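Local coordinates for RmpD (Hexulose-6-phosphate synthase) (Streptococcus mutans, PDB 3EXT), which is a TIM-barrel protein of the HUMPS family, built round a closed barrel of eight parallel strands, at residues V33-T38 with V62-C67; T181-E186 with K213-R218. All blocks are in the same frame, centred on the assembly; numbering follows the deposited sequence.

Interaction 1. Residues V33-T38 with V62-C67. With MG (magnesium ion), chain B.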
ATOM      1  N   VAL A  33      -3.754 -21.105   4.618  1.00 20.60           N
ATOM      2  CA  VAL A  33      -3.000 -19.980   4.040  1.00 20.09           C
ATOM      3  C   VAL A  33      -2.690 -19.109   5.196  1.00 20.95           C
ATOM      4  O   VAL A  33      -3.566 -18.886   6.059  1.00 19.34           O
ATOM      5  CB  VAL A  33      -3.823 -19.137   3.022  1.00 21.03           C
ATOM      6  CG1 VAL A  33      -2.997 -17.994   2.446  1.00 19.05           C
ATOM      7  CG2 VAL A  33      -4.423 -19.993   1.876  1.00 23.36           C
ATOM      8  N   ILE A  34      -1.428 -18.651   5.245  1.00 20.93           N
ATOM      9  CA  ILE A  34      -0.973 -17.748   6.285  1.00 20.99           C
ATOM     10  C   ILE A  34      -0.580 -16.428   5.615  1.00 20.36           C
ATOM     11  O   ILE A  34       0.210 -16.407   4.661  1.00 18.48           O
ATOM     12  CB  ILE A  34       0.182 -18.351   7.108  1.00 22.74           C
ATOM     13  CG1 ILE A  34      -0.300 -19.667   7.811  1.00 24.17           C
ATOM     14  CG2 ILE A  34       0.731 -17.328   8.122  1.00 25.28           C
ATOM     15  CD1 ILE A  34       0.729 -20.350   8.707  1.00 22.41           C
ATOM     16  N   GLU A  35      -1.145 -15.320   6.094  1.00 19.53           N
ATOM     17  CA  GLU A  35      -0.902 -14.036   5.412  1.00 19.66           C
ATOM     18  C   GLU A  35      -0.211 -13.034   6.303  1.00 19.43           C
ATOM     19  O   GLU A  35      -0.730 -12.733   7.382  1.00 19.72           O
ATOM     20  CB  GLU A  35      -2.253 -13.462   4.971  1.00 19.46           C
ATOM     21  CG  GLU A  35      -2.190 -12.003   4.630  1.00 20.29           C
ATOM     22  CD  GLU A  35      -3.540 -11.298   4.640  1.00 23.91           C
ATOM     23  OE1 GLU A  35      -4.629 -11.970   4.688  1.00 23.01           O
ATOM     24  OE2 GLU A  35      -3.510 -10.046   4.609  1.00 22.25           O
ATOM     25  N   ALA A  36       0.915 -12.465   5.851  1.00 19.59           N
ATOM     26  CA  ALA A  36       1.447 -11.221   6.469  1.00 18.99           C
ATOM     27  C   ALA A  36       0.649 -10.017   6.006  1.00 18.86           C
ATOM     28  O   ALA A  36       0.804  -9.591   4.831  1.00 16.22           O
ATOM     29  CB  ALA A  36       2.920 -10.983   6.118  1.00 19.50           C
ATOM     30  N   GLY A  37      -0.145  -9.441   6.929  1.00 16.50           N
ATOM     31  CA  GLY A  37      -1.061  -8.385   6.543  1.00 17.03           C
ATOM     32  C   GLY A  37      -0.300  -7.061   6.370  1.00 17.37           C
ATOM     33  O   GLY A  37       0.838  -6.926   6.867  1.00 17.08           O
ATOM     34  N   THR A  38      -0.886  -6.120   5.627  1.00 17.27           N
ATOM     35  CA  THR A  38      -0.173  -4.880   5.230  1.00 17.90           C
ATOM     36  C   THR A  38       0.241  -4.076   6.462  1.00 19.80           C
ATOM     37  O   THR A  38       1.326  -3.439   6.496  1.00 18.48           O
ATOM     38  CB  THR A  38      -1.091  -3.948   4.391  1.00 18.37           C
ATOM     39  OG1 THR A  38      -1.835  -4.713   3.457  1.00 19.99           O
ATOM     40  CG2 THR A  38      -0.307  -2.805   3.580  1.00 17.38           C
ATOM     41  N   VAL A  62       1.109 -15.476   2.035  1.00 18.83           N
ATOM     42  CA  VAL A  62       0.665 -14.258   1.394  1.00 19.93           C
ATOM     43  C   VAL A  62       1.453 -13.081   1.966  1.00 19.08           C
ATOM     44  O   VAL A  62       1.529 -12.934   3.194  1.00 19.11           O
ATOM     45  CB  VAL A  62      -0.875 -14.027   1.576  1.00 19.47           C
ATOM     46  CG1 VAL A  62      -1.327 -12.714   0.922  1.00 22.49           C
ATOM     47  CG2 VAL A  62      -1.633 -15.211   0.968  1.00 20.21           C
ATOM     48  N   ALA A  63       2.054 -12.291   1.065  1.00 18.93           N
ATOM     49  CA  ALA A  63       2.559 -10.959   1.417  1.00 19.12           C
ATOM     50  C   ALA A  63       1.541  -9.924   0.929  1.00 19.25           C
ATOM     51  O   ALA A  63       1.428  -9.602  -0.283  1.00 18.20           O
ATOM     52  CB  ALA A  63       3.969 -10.690   0.808  1.00 18.94           C
ATOM     53  N   ASP A  64       0.770  -9.420   1.886  1.00 18.50           N
ATOM     54  CA  ASP A  64      -0.268  -8.444   1.554  1.00 19.32           C
ATOM     55  C   ASP A  64       0.326  -7.035   1.508  1.00 19.03           C
ATOM     56  O   ASP A  64       0.163  -6.240   2.448  1.00 19.20           O
ATOM     57  CB  ASP A  64      -1.399  -8.561   2.609  1.00 19.01           C
ATOM     58  CG  ASP A  64      -2.570  -7.668   2.333  1.00 21.13           C
ATOM     59  OD1 ASP A  64      -2.688  -7.066   1.244  1.00 25.58           O
ATOM     60  OD2 ASP A  64      -3.392  -7.504   3.274  1.00 22.85           O
ATOM     61  N   THR A  65       0.990  -6.691   0.405  1.00 20.13           N
ATOM     62  CA  THR A  65       1.685  -5.385   0.298  1.00 19.10           C
ATOM     63  C   THR A  65       0.778  -4.303  -0.290  1.00 20.61           C
ATOM     64  O   THR A  65       1.104  -3.091  -0.206  1.00 20.78           O
ATOM     65  CB  THR A  65       2.898  -5.501  -0.669  1.00 20.15           C
ATOM     66  OG1 THR A  65       2.429  -6.008  -1.923  1.00 21.42           O
ATOM     67  CG2 THR A  65       4.001  -6.460  -0.074  1.00 18.13           C
ATOM     68  N   LYS A  66      -0.354  -4.715  -0.877  1.00 20.56           N
ATOM     69  CA  LYS A  66      -1.249  -3.795  -1.622  1.00 21.25           C
ATOM     70  C   LYS A  66      -0.415  -2.909  -2.543  1.00 22.27           C
ATOM     71  O   LYS A  66      -0.575  -1.700  -2.552  1.00 23.96           O
ATOM     72  CB  LYS A  66      -2.078  -2.926  -0.678  1.00 21.15           C
ATOM     73  CG  LYS A  66      -3.245  -3.726  -0.050  1.00 21.77           C
ATOM     74  CD  LYS A  66      -3.894  -2.991   1.099  1.00 22.31           C
ATOM     75  CE  LYS A  66      -5.062  -3.816   1.726  1.00 24.30           C
ATOM     76  NZ  LYS A  66      -4.572  -5.011   2.503  1.00 24.83           N
ATOM     77  N   CYS A  67       0.439  -3.536  -3.336  1.00 22.54           N
ATOM     78  CA  CYS A  67       1.368  -2.802  -4.208  1.00 22.39           C
ATOM     79  C   CYS A  67       0.602  -1.884  -5.191  1.00 22.40           C
ATOM     80  O   CYS A  67      -0.296  -2.348  -5.871  1.00 22.74           O
ATOM     81  CB  CYS A  67       2.148  -3.849  -4.964  1.00 21.90           C
ATOM     82  SG  CYS A  67       3.347  -3.228  -6.106  1.00 25.73           S
TER
HETATM   83 MG    MG B 222      -4.868  -8.569   3.927  1.00 31.02          MG
HETATM   84  O   HOH W   1      -6.608 -10.010   4.551  1.00 33.46           O
HETATM   85  O   HOH W   2      -6.407  -7.149   3.482  1.00 26.68           O
HETATM   86  O   HOH W   3      -5.200  -9.532   1.850  1.00 36.49           O
HETATM   87  O   HOH W   4      -4.791  -7.611   5.575  1.00 28.65           O

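Interaction 2. Residues T181-E186 with K213-R218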
ATOM      1  N   THR A 181     -21.563 -17.065  10.288  1.00 41.48           N
ATOM      2  CA  THR A 181     -21.962 -16.431   9.026  1.00 40.56           C
ATOM      3  C   THR A 181     -21.520 -17.173   7.754  1.00 39.56           C
ATOM      4  O   THR A 181     -21.895 -16.797   6.649  1.00 38.79           O
ATOM      5  CB  THR A 181     -21.541 -14.948   8.950  1.00 41.20           C
ATOM      6  OG1 THR A 181     -20.125 -14.860   9.014  1.00 39.28           O
ATOM      7  CG2 THR A 181     -22.158 -14.142  10.109  1.00 42.94           C
ATOM      8  N   LEU A 182     -20.743 -18.240   7.898  1.00 38.61           N
ATOM      9  CA  LEU A 182     -20.287 -18.977   6.716  1.00 37.46           C
ATOM     10  C   LEU A 182     -21.441 -19.456   5.817  1.00 37.39           C
ATOM     11  O   LEU A 182     -21.312 -19.439   4.590  1.00 36.74           O
ATOM     12  CB  LEU A 182     -19.367 -20.135   7.119  1.00 36.62           C
ATOM     13  CG  LEU A 182     -17.938 -19.720   7.491  1.00 35.33           C
ATOM     14  CD1 LEU A 182     -17.194 -20.877   8.125  1.00 32.74           C
ATOM     15  CD2 LEU A 182     -17.189 -19.172   6.281  1.00 32.83           C
ATOM     16  N   LYS A 183     -22.569 -19.834   6.436  1.00 36.99           N
ATOM     17  CA  LYS A 183     -23.726 -20.406   5.722  1.00 37.28           C
ATOM     18  C   LYS A 183     -24.341 -19.434   4.705  1.00 36.61           C
ATOM     19  O   LYS A 183     -24.928 -19.860   3.711  1.00 35.63           O
ATOM     20  CB  LYS A 183     -24.775 -20.990   6.694  1.00 36.60           C
ATOM     21  CG  LYS A 183     -25.433 -19.964   7.615  1.00 38.90           C
ATOM     22  CD  LYS A 183     -26.232 -20.611   8.780  1.00 38.98           C
ATOM     23  CE  LYS A 183     -25.264 -21.042   9.896  1.00 41.09           C
ATOM     24  NZ  LYS A 183     -25.907 -21.013  11.237  1.00 44.96           N
ATOM     25  N   LEU A 184     -24.144 -18.131   4.929  1.00 36.92           N
ATOM     26  CA  LEU A 184     -24.590 -17.091   4.000  1.00 36.75           C
ATOM     27  C   LEU A 184     -24.021 -17.268   2.578  1.00 36.44           C
ATOM     28  O   LEU A 184     -24.596 -16.786   1.593  1.00 37.36           O
ATOM     29  CB  LEU A 184     -24.242 -15.703   4.555  1.00 37.24           C
ATOM     30  CG  LEU A 184     -25.066 -15.253   5.776  1.00 38.71           C
ATOM     31  CD1 LEU A 184     -24.518 -13.969   6.368  1.00 37.67           C
ATOM     32  CD2 LEU A 184     -26.567 -15.100   5.477  1.00 40.82           C
ATOM     33  N   PHE A 185     -22.926 -18.006   2.471  1.00 35.31           N
ATOM     34  CA  PHE A 185     -22.221 -18.222   1.203  1.00 34.44           C
ATOM     35  C   PHE A 185     -22.521 -19.576   0.565  1.00 33.96           C
ATOM     36  O   PHE A 185     -21.925 -19.944  -0.463  1.00 33.01           O
ATOM     37  CB  PHE A 185     -20.712 -18.130   1.454  1.00 34.72           C
ATOM     38  CG  PHE A 185     -20.251 -16.748   1.753  1.00 34.42           C
ATOM     39  CD1 PHE A 185     -19.922 -15.891   0.722  1.00 32.26           C
ATOM     40  CD2 PHE A 185     -20.185 -16.293   3.071  1.00 35.41           C
ATOM     41  CE1 PHE A 185     -19.513 -14.592   0.990  1.00 32.67           C
ATOM     42  CE2 PHE A 185     -19.765 -14.974   3.337  1.00 34.10           C
ATOM     43  CZ  PHE A 185     -19.441 -14.151   2.299  1.00 33.49           C
ATOM     44  N   GLU A 186     -23.448 -20.315   1.173  1.00 33.86           N
ATOM     45  CA  GLU A 186     -23.837 -21.624   0.663  1.00 33.98           C
ATOM     46  C   GLU A 186     -24.179 -21.532  -0.827  1.00 33.50           C
ATOM     47  O   GLU A 186     -24.926 -20.645  -1.252  1.00 33.19           O
ATOM     48  CB  GLU A 186     -25.014 -22.170   1.470  1.00 34.65           C
ATOM     49  CG  GLU A 186     -25.351 -23.614   1.228  1.00 35.29           C
ATOM     50  CD  GLU A 186     -26.261 -24.169   2.328  1.00 39.09           C
ATOM     51  OE1 GLU A 186     -27.255 -23.475   2.651  1.00 39.01           O
ATOM     52  OE2 GLU A 186     -25.975 -25.281   2.864  1.00 37.05           O
ATOM     53  N   LYS A 213     -12.959 -24.081   9.929  1.00 32.01           N
ATOM     54  CA  LYS A 213     -12.717 -24.986   8.807  1.00 31.67           C
ATOM     55  C   LYS A 213     -13.743 -26.154   8.764  1.00 32.06           C
ATOM     56  O   LYS A 213     -14.161 -26.581   7.668  1.00 31.20           O
ATOM     57  CB  LYS A 213     -11.271 -25.535   8.890  1.00 32.37           C
ATOM     58  CG  LYS A 213     -10.792 -26.354   7.643  1.00 33.34           C
ATOM     59  CD  LYS A 213     -10.785 -25.552   6.313  1.00 32.38           C
ATOM     60  CE  LYS A 213     -10.538 -26.477   5.093  1.00 33.07           C
ATOM     61  NZ  LYS A 213      -9.974 -25.827   3.834  1.00 31.67           N
ATOM     62  N   ASP A 214     -14.127 -26.653   9.950  1.00 30.86           N
ATOM     63  CA  ASP A 214     -15.172 -27.704  10.088  1.00 31.17           C
ATOM     64  C   ASP A 214     -16.516 -27.211   9.559  1.00 30.96           C
ATOM     65  O   ASP A 214     -17.231 -27.956   8.923  1.00 30.43           O
ATOM     66  CB  ASP A 214     -15.330 -28.150  11.536  1.00 31.34           C
ATOM     67  CG  ASP A 214     -14.231 -29.094  11.991  1.00 34.45           C
ATOM     68  OD1 ASP A 214     -13.400 -29.491  11.129  1.00 33.91           O
ATOM     69  OD2 ASP A 214     -14.207 -29.457  13.209  1.00 36.82           O
ATOM     70  N   GLU A 215     -16.830 -25.939   9.789  1.00 30.85           N
ATOM     71  CA  GLU A 215     -18.022 -25.346   9.187  1.00 30.79           C
ATOM     72  C   GLU A 215     -17.919 -25.220   7.665  1.00 30.78           C
ATOM     73  O   GLU A 215     -18.902 -25.420   6.989  1.00 31.66           O
ATOM     74  CB  GLU A 215     -18.386 -24.001   9.837  1.00 31.07           C
ATOM     75  CG  GLU A 215     -19.682 -23.368   9.319  1.00 31.59           C
ATOM     76  CD  GLU A 215     -20.964 -24.110   9.699  1.00 31.87           C
ATOM     77  OE1 GLU A 215     -20.915 -25.215  10.301  1.00 32.57           O
ATOM     78  OE2 GLU A 215     -22.042 -23.588   9.350  1.00 31.93           O
ATOM     79  N   ILE A 216     -16.739 -24.876   7.140  1.00 30.50           N
ATOM     80  CA  ILE A 216     -16.464 -24.960   5.686  1.00 30.12           C
ATOM     81  C   ILE A 216     -16.665 -26.388   5.122  1.00 30.27           C
ATOM     82  O   ILE A 216     -17.293 -26.586   4.075  1.00 28.52           O
ATOM     83  CB  ILE A 216     -15.045 -24.431   5.319  1.00 29.92           C
ATOM     84  CG1 ILE A 216     -14.969 -22.906   5.436  1.00 29.30           C
ATOM     85  CG2 ILE A 216     -14.637 -24.846   3.895  1.00 29.36           C
ATOM     86  CD1 ILE A 216     -13.502 -22.374   5.308  1.00 29.31           C
ATOM     87  N   LYS A 217     -16.114 -27.380   5.815  1.00 30.85           N
ATOM     88  CA  LYS A 217     -16.350 -28.773   5.446  1.00 32.27           C
ATOM     89  C   LYS A 217     -17.833 -29.141   5.391  1.00 32.46           C
ATOM     90  O   LYS A 217     -18.269 -29.876   4.489  1.00 32.58           O
ATOM     91  CB  LYS A 217     -15.611 -29.719   6.407  1.00 32.27           C
ATOM     92  CG  LYS A 217     -14.084 -29.598   6.281  1.00 32.15           C
ATOM     93  CD  LYS A 217     -13.326 -30.359   7.383  1.00 33.41           C
ATOM     94  CE  LYS A 217     -11.826 -30.157   7.271  1.00 36.31           C
ATOM     95  NZ  LYS A 217     -11.205 -31.085   8.257  1.00 39.30           N
ATOM     96  N   ARG A 218     -18.607 -28.657   6.364  1.00 32.54           N
ATOM     97  CA  ARG A 218     -20.010 -29.059   6.491  1.00 31.67           C
ATOM     98  C   ARG A 218     -20.783 -28.501   5.302  1.00 31.98           C
ATOM     99  O   ARG A 218     -21.620 -29.196   4.699  1.00 29.73           O
ATOM    100  CB  ARG A 218     -20.605 -28.537   7.818  1.00 31.71           C
ATOM    101  CG  ARG A 218     -22.089 -28.912   8.070  1.00 33.36           C
ATOM    102  CD  ARG A 218     -22.682 -28.173   9.268  1.00 32.81           C
ATOM    103  NE  ARG A 218     -22.936 -26.755   8.982  1.00 32.84           N
ATOM    104  CZ  ARG A 218     -23.965 -26.274   8.273  1.00 33.33           C
ATOM    105  NH1 ARG A 218     -24.869 -27.079   7.761  1.00 34.88           N
ATOM    106  NH2 ARG A 218     -24.081 -24.971   8.056  1.00 35.26           N
TER

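Interaction 1. Residues V33-T38 with V62-C67
A magnesium site joins Glu-35 and Asp-64, carried by the neighbouring parallel strands 33-36 and 60-67 of the barrel. Glu-35 OE2 binds the metal at 2.1 Å and Asp-64 OD2 at 1.9 Å, while four waters complete a six-ligand shell. The two carboxylates, their planes 67° apart, present one oxygen each, so the shared cation accounts for the 2.9 Å between Glu-35 OE2 and Asp-64 OD2. Outside the pair, Gln-9 holds Glu-35 OE1 and Thr-87 holds Asp-64 OD1; each carboxylate is thereby fixed through its second oxygen too.

The two strands pair in the parallel ladder of the closed eight-stranded TIM barrel: Val-62 N donates to Ile-34 O, Ala-36 N to Val-62 O, and Asp-64 N to Ala-36 O (3.0 Å). Glu-35 and Val-62 share the face that carries the metal, their CB atoms 3.7 Å apart, and Val-33 CG1 presses on Val-62 CG2.

Near the C-terminal end of strand 60-67, Lys-66 turns back through a bend at its last torsion (chi4 71°), bringing NZ 2.9 Å from Asp-64 OD2 in a salt bridge. The same NZ donates to Thr-38 OG1 and to a magnesium-bound water. Thr-38 OG1 in turn donates to Asp-64 O at 2.7 Å, approaching from above the carbonyl plane, and ties the start of helix 38-44 to strand 60-67.

Interaction 2. Residues T181-E186 with K213-R218
With CG swung opposite its carbonyl carbon (chi1 -77°), Leu-182 sends CD1 across to the flank of Glu-215, whose own chain leaves the helix with CG opposite the backbone N and then bends at chi2 (69°). The contact sets a short 3-10 turn, 183-185, in the loop between the last two strands of the TIM barrel, against the C-terminal helix 205-220. Leu-182 CD1 lies 3.7 Å from Glu-215 CG, the two side chains running past each other in opposite directions, and 4.0 Å from Ile-216 CG1. Phe-193 of strand 192-195 touches both Leu-182 and Ile-216, joining this apolar patch to the barrel wall.

The bend in Glu-215 also delivers its carboxylate to Arg-218, one turn further along the helix. Arg-218 grips it side-on with two nearly straight bonds, NE to OE1 at 2.9 Å and NH2 to OE2 at 2.8 Å; both oxygens lie near the guanidinium plane but are met from above the carboxylate plane. Lys-183 lies alongside this pair but makes no salt bridge to it, its NZ staying 5.0 Å from Glu-215 OE2. Its CB sits at the guanidinium edge, 4.3 Å from Arg-218 NH2.

The two contacts lie in one barrel at different depths: the centre of interaction 1 is about 7 Å from the centre of the chain, that of interaction 2 about 18 Å. Their centres are 24 Å apart and their nearest atoms about 8 Å. The magnesium ion belongs to interaction 1 alone; interaction 2, where loop meets terminal helix, comes closest to the ion with Phe-185 CZ, 15.7 Å away. Strand 7-12 sits between strands 33-36 and 192-195 in the closed sheet, linking the wall that carries the metal ligands to the strand whose Phe-193 touches Leu-182 and Ile-216. A further tie is the salt bridge from Lys-213 to Asp-32, just before Val-33.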